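Local coordinates for protein Afp3 (PDB 6RBN) that probably builds, with many copies of itself, the contractile sheath around the inner tube of the anti-feeding prophage, an injection particle of Serratia entomophila, at residues L185-V190 against V204-P209. Residues are numbered along the deposited sequence; the frame is centred on the assembly and turned at random.
Sequences LLADSV and VAVYYP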
ATOM      1  N   LEU D 185      31.455  30.178 -54.904  1.00 77.45           N
ATOM      2  CA  LEU D 185      31.773  31.414 -55.602  1.00 77.45           C
ATOM      3  C   LEU D 185      30.521  32.022 -56.216  1.00 77.45           C
ATOM      4  O   LEU D 185      29.698  31.316 -56.803  1.00 77.45           O
ATOM      5  CB  LEU D 185      32.815  31.152 -56.689  1.00 77.45           C
ATOM      6  CG  LEU D 185      33.287  32.316 -57.559  1.00 77.45           C
ATOM      7  CD1 LEU D 185      33.966  33.374 -56.734  1.00 77.45           C
ATOM      8  CD2 LEU D 185      34.223  31.808 -58.628  1.00 77.45           C
ATOM      9  N   LEU D 186      30.380  33.335 -56.074  1.00 76.63           N
ATOM     10  CA  LEU D 186      29.299  34.089 -56.700  1.00 76.63           C
ATOM     11  C   LEU D 186      29.919  34.967 -57.782  1.00 76.63           C
ATOM     12  O   LEU D 186      30.289  36.115 -57.537  1.00 76.63           O
ATOM     13  CB  LEU D 186      28.535  34.918 -55.683  1.00 76.63           C
ATOM     14  CG  LEU D 186      27.756  34.142 -54.630  1.00 76.63           C
ATOM     15  CD1 LEU D 186      27.118  35.088 -53.637  1.00 76.63           C
ATOM     16  CD2 LEU D 186      26.715  33.287 -55.305  1.00 76.63           C
ATOM     17  N   ALA D 187      30.026  34.417 -58.984  1.00 79.45           N
ATOM     18  CA  ALA D 187      30.624  35.130 -60.098  1.00 79.45           C
ATOM     19  C   ALA D 187      29.595  36.035 -60.764  1.00 79.45           C
ATOM     20  O   ALA D 187      28.404  36.005 -60.454  1.00 79.45           O
ATOM     21  CB  ALA D 187      31.212  34.147 -61.108  1.00 79.45           C
ATOM     22  N   ASP D 188      30.075  36.850 -61.699  1.00 86.14           N
ATOM     23  CA  ASP D 188      29.240  37.820 -62.390  1.00 86.14           C
ATOM     24  C   ASP D 188      29.526  37.757 -63.878  1.00 86.14           C
ATOM     25  O   ASP D 188      30.685  37.833 -64.292  1.00 86.14           O
ATOM     26  CB  ASP D 188      29.504  39.230 -61.874  1.00 86.14           C
ATOM     27  CG  ASP D 188      29.010  39.429 -60.475  1.00 86.14           C
ATOM     28  OD1 ASP D 188      27.960  38.857 -60.126  1.00 86.14           O
ATOM     29  OD2 ASP D 188      29.694  40.117 -59.693  1.00 86.14           O
ATOM     30  N   SER D 189      28.474  37.629 -64.672  1.00 88.75           N
ATOM     31  CA  SER D 189      28.651  37.608 -66.110  1.00 88.75           C
ATOM     32  C   SER D 189      28.948  39.012 -66.620  1.00 88.75           C
ATOM     33  O   SER D 189      28.659  40.017 -65.966  1.00 88.75           O
ATOM     34  CB  SER D 189      27.408  37.047 -66.793  1.00 88.75           C
ATOM     35  OG  SER D 189      27.589  37.006 -68.194  1.00 88.75           O
ATOM     36  N   VAL D 190      29.542  39.073 -67.804  1.00 91.98           N
ATOM     37  CA  VAL D 190      29.917  40.339 -68.420  1.00 91.98           C
ATOM     38  C   VAL D 190      28.952  40.719 -69.530  1.00 91.98           C
ATOM     39  O   VAL D 190      28.432  41.834 -69.559  1.00 91.98           O
ATOM     40  CB  VAL D 190      31.368  40.262 -68.937  1.00 91.98           C
ATOM     41  CG1 VAL D 190      31.782  41.588 -69.546  1.00 91.98           C
ATOM     42  CG2 VAL D 190      32.294  39.853 -67.817  1.00 91.98           C
ATOM     43  N   VAL D 204      29.759  27.267 -58.190  1.00 77.90           N
ATOM     44  CA  VAL D 204      29.760  28.598 -58.785  1.00 77.90           C
ATOM     45  C   VAL D 204      28.343  28.952 -59.214  1.00 77.90           C
ATOM     46  O   VAL D 204      27.668  28.148 -59.863  1.00 77.90           O
ATOM     47  CB  VAL D 204      30.730  28.678 -59.983  1.00 77.90           C
ATOM     48  CG1 VAL D 204      30.640  30.020 -60.684  1.00 77.90           C
ATOM     49  CG2 VAL D 204      32.142  28.459 -59.518  1.00 77.90           C
ATOM     50  N   ALA D 205      27.893  30.148 -58.838  1.00 75.91           N
ATOM     51  CA  ALA D 205      26.631  30.712 -59.297  1.00 75.91           C
ATOM     52  C   ALA D 205      26.906  32.073 -59.916  1.00 75.91           C
ATOM     53  O   ALA D 205      27.355  32.992 -59.224  1.00 75.91           O
ATOM     54  CB  ALA D 205      25.637  30.839 -58.144  1.00 75.91           C
ATOM     55  N   VAL D 206      26.635  32.201 -61.206  1.00 77.67           N
ATOM     56  CA  VAL D 206      26.862  33.434 -61.954  1.00 77.67           C
ATOM     57  C   VAL D 206      25.582  34.258 -61.896  1.00 77.67           C
ATOM     58  O   VAL D 206      24.489  33.704 -61.797  1.00 77.67           O
ATOM     59  CB  VAL D 206      27.291  33.090 -63.398  1.00 77.67           C
ATOM     60  CG1 VAL D 206      27.631  34.320 -64.220  1.00 77.67           C
ATOM     61  CG2 VAL D 206      28.459  32.122 -63.380  1.00 77.67           C
ATOM     62  N   TYR D 207      25.709  35.588 -61.885  1.00 75.72           N
ATOM     63  CA  TYR D 207      24.559  36.496 -61.866  1.00 75.72           C
ATOM     64  C   TYR D 207      24.827  37.621 -62.854  1.00 75.72           C
ATOM     65  O   TYR D 207      25.757  38.409 -62.659  1.00 75.72           O
ATOM     66  CB  TYR D 207      24.310  37.039 -60.461  1.00 75.72           C
ATOM     67  CG  TYR D 207      23.794  35.990 -59.508  1.00 75.72           C
ATOM     68  CD1 TYR D 207      22.437  35.709 -59.421  1.00 75.72           C
ATOM     69  CD2 TYR D 207      24.663  35.250 -58.722  1.00 75.72           C
ATOM     70  CE1 TYR D 207      21.963  34.744 -58.560  1.00 75.72           C
ATOM     71  CE2 TYR D 207      24.198  34.277 -57.865  1.00 75.72           C
ATOM     72  CZ  TYR D 207      22.847  34.027 -57.790  1.00 75.72           C
ATOM     73  OH  TYR D 207      22.380  33.063 -56.932  1.00 75.72           O
ATOM     74  N   TYR D 208      24.018  37.705 -63.912  1.00 84.16           N
ATOM     75  CA  TYR D 208      24.394  38.527 -65.060  1.00 84.16           C
ATOM     76  C   TYR D 208      24.233  40.045 -64.916  1.00 84.16           C
ATOM     77  O   TYR D 208      25.247  40.739 -65.068  1.00 84.16           O
ATOM     78  CB  TYR D 208      23.673  38.030 -66.322  1.00 84.16           C
ATOM     79  CG  TYR D 208      23.719  39.001 -67.481  1.00 84.16           C
ATOM     80  CD1 TYR D 208      24.903  39.281 -68.142  1.00 84.16           C
ATOM     81  CD2 TYR D 208      22.561  39.612 -67.930  1.00 84.16           C
ATOM     82  CE1 TYR D 208      24.934  40.173 -69.194  1.00 84.16           C
ATOM     83  CE2 TYR D 208      22.583  40.495 -68.987  1.00 84.16           C
ATOM     84  CZ  TYR D 208      23.771  40.768 -69.618  1.00 84.16           C
ATOM     85  OH  TYR D 208      23.795  41.647 -70.675  1.00 84.16           O
ATOM     86  N   PRO D 209      23.049  40.626 -64.661  1.00 81.57           N
ATOM     87  CA  PRO D 209      22.907  42.068 -64.916  1.00 81.57           C
ATOM     88  C   PRO D 209      23.566  42.917 -63.839  1.00 81.57           C
ATOM     89  O   PRO D 209      23.384  42.690 -62.642  1.00 81.57           O
ATOM     90  CB  PRO D 209      21.387  42.282 -64.915  1.00 81.57           C
ATOM     91  CG  PRO D 209      20.790  40.923 -64.968  1.00 81.57           C
ATOM     92  CD  PRO D 209      21.756  40.086 -64.204  1.00 81.57           C
TER
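Ser189, Tyr207 and Tyr208 bury the most surface where strand 185-188 runs parallel to strand 204-207. The strands are twisted by 30°. The firmest bond is at the start, where Ala205 N donates to Leu185 O at 3.0 Å, nearly straight and nearly along the C=O axis. Tyr207 N then bonds to Ala187 O at 3.1 Å, from above the carbonyl plane. Ala187 N to Ala205 O and Ser189 N to Tyr207 O are weak.

Tyr207 turns its ring to the same side as Leu186, with CG anti to its own carbonyl carbon. The two side chains lie side by side, and CD2 of Leu186 meets the ring edge at Tyr207 CE2, 3.7 Å away. Leu186 CD2 also lies 3.9 Å from Ala205 CB. Helix 271-284 packs on this face, and the hydroxyls of its Tyr278 and of Tyr207 are hydrogen-bonded to each other. Asp188 is also on this side; its OD1 bonds to Ser271 OG.

On the other face, Ala187 CB rests against one methyl each of Val204 and Val206. Tyr170 of helix 163-172 touches Leu185 and Ala187.

Past the strands, Ser189 points toward 204-209. Ser189 CB lies in the plane of the Tyr208 ring, at the edge, 3.6 Å from Tyr208 CD1. Its OG, anti to the backbone N, is held by Gly192 N and Asp193 O. The CG1 methyl of Val206 sits 3.8 Å from Ser189 CB.

The arrangement is a parallel strand pair between helices, within the chain's interior. Of its backbone bonds one is nearly straight, one is bent and two are weak. Apolar contacts on both faces add to these bonds, while the buried polar ends of Asp188, Ser189 and Tyr207 find their hydrogen-bond partners beyond the two strands.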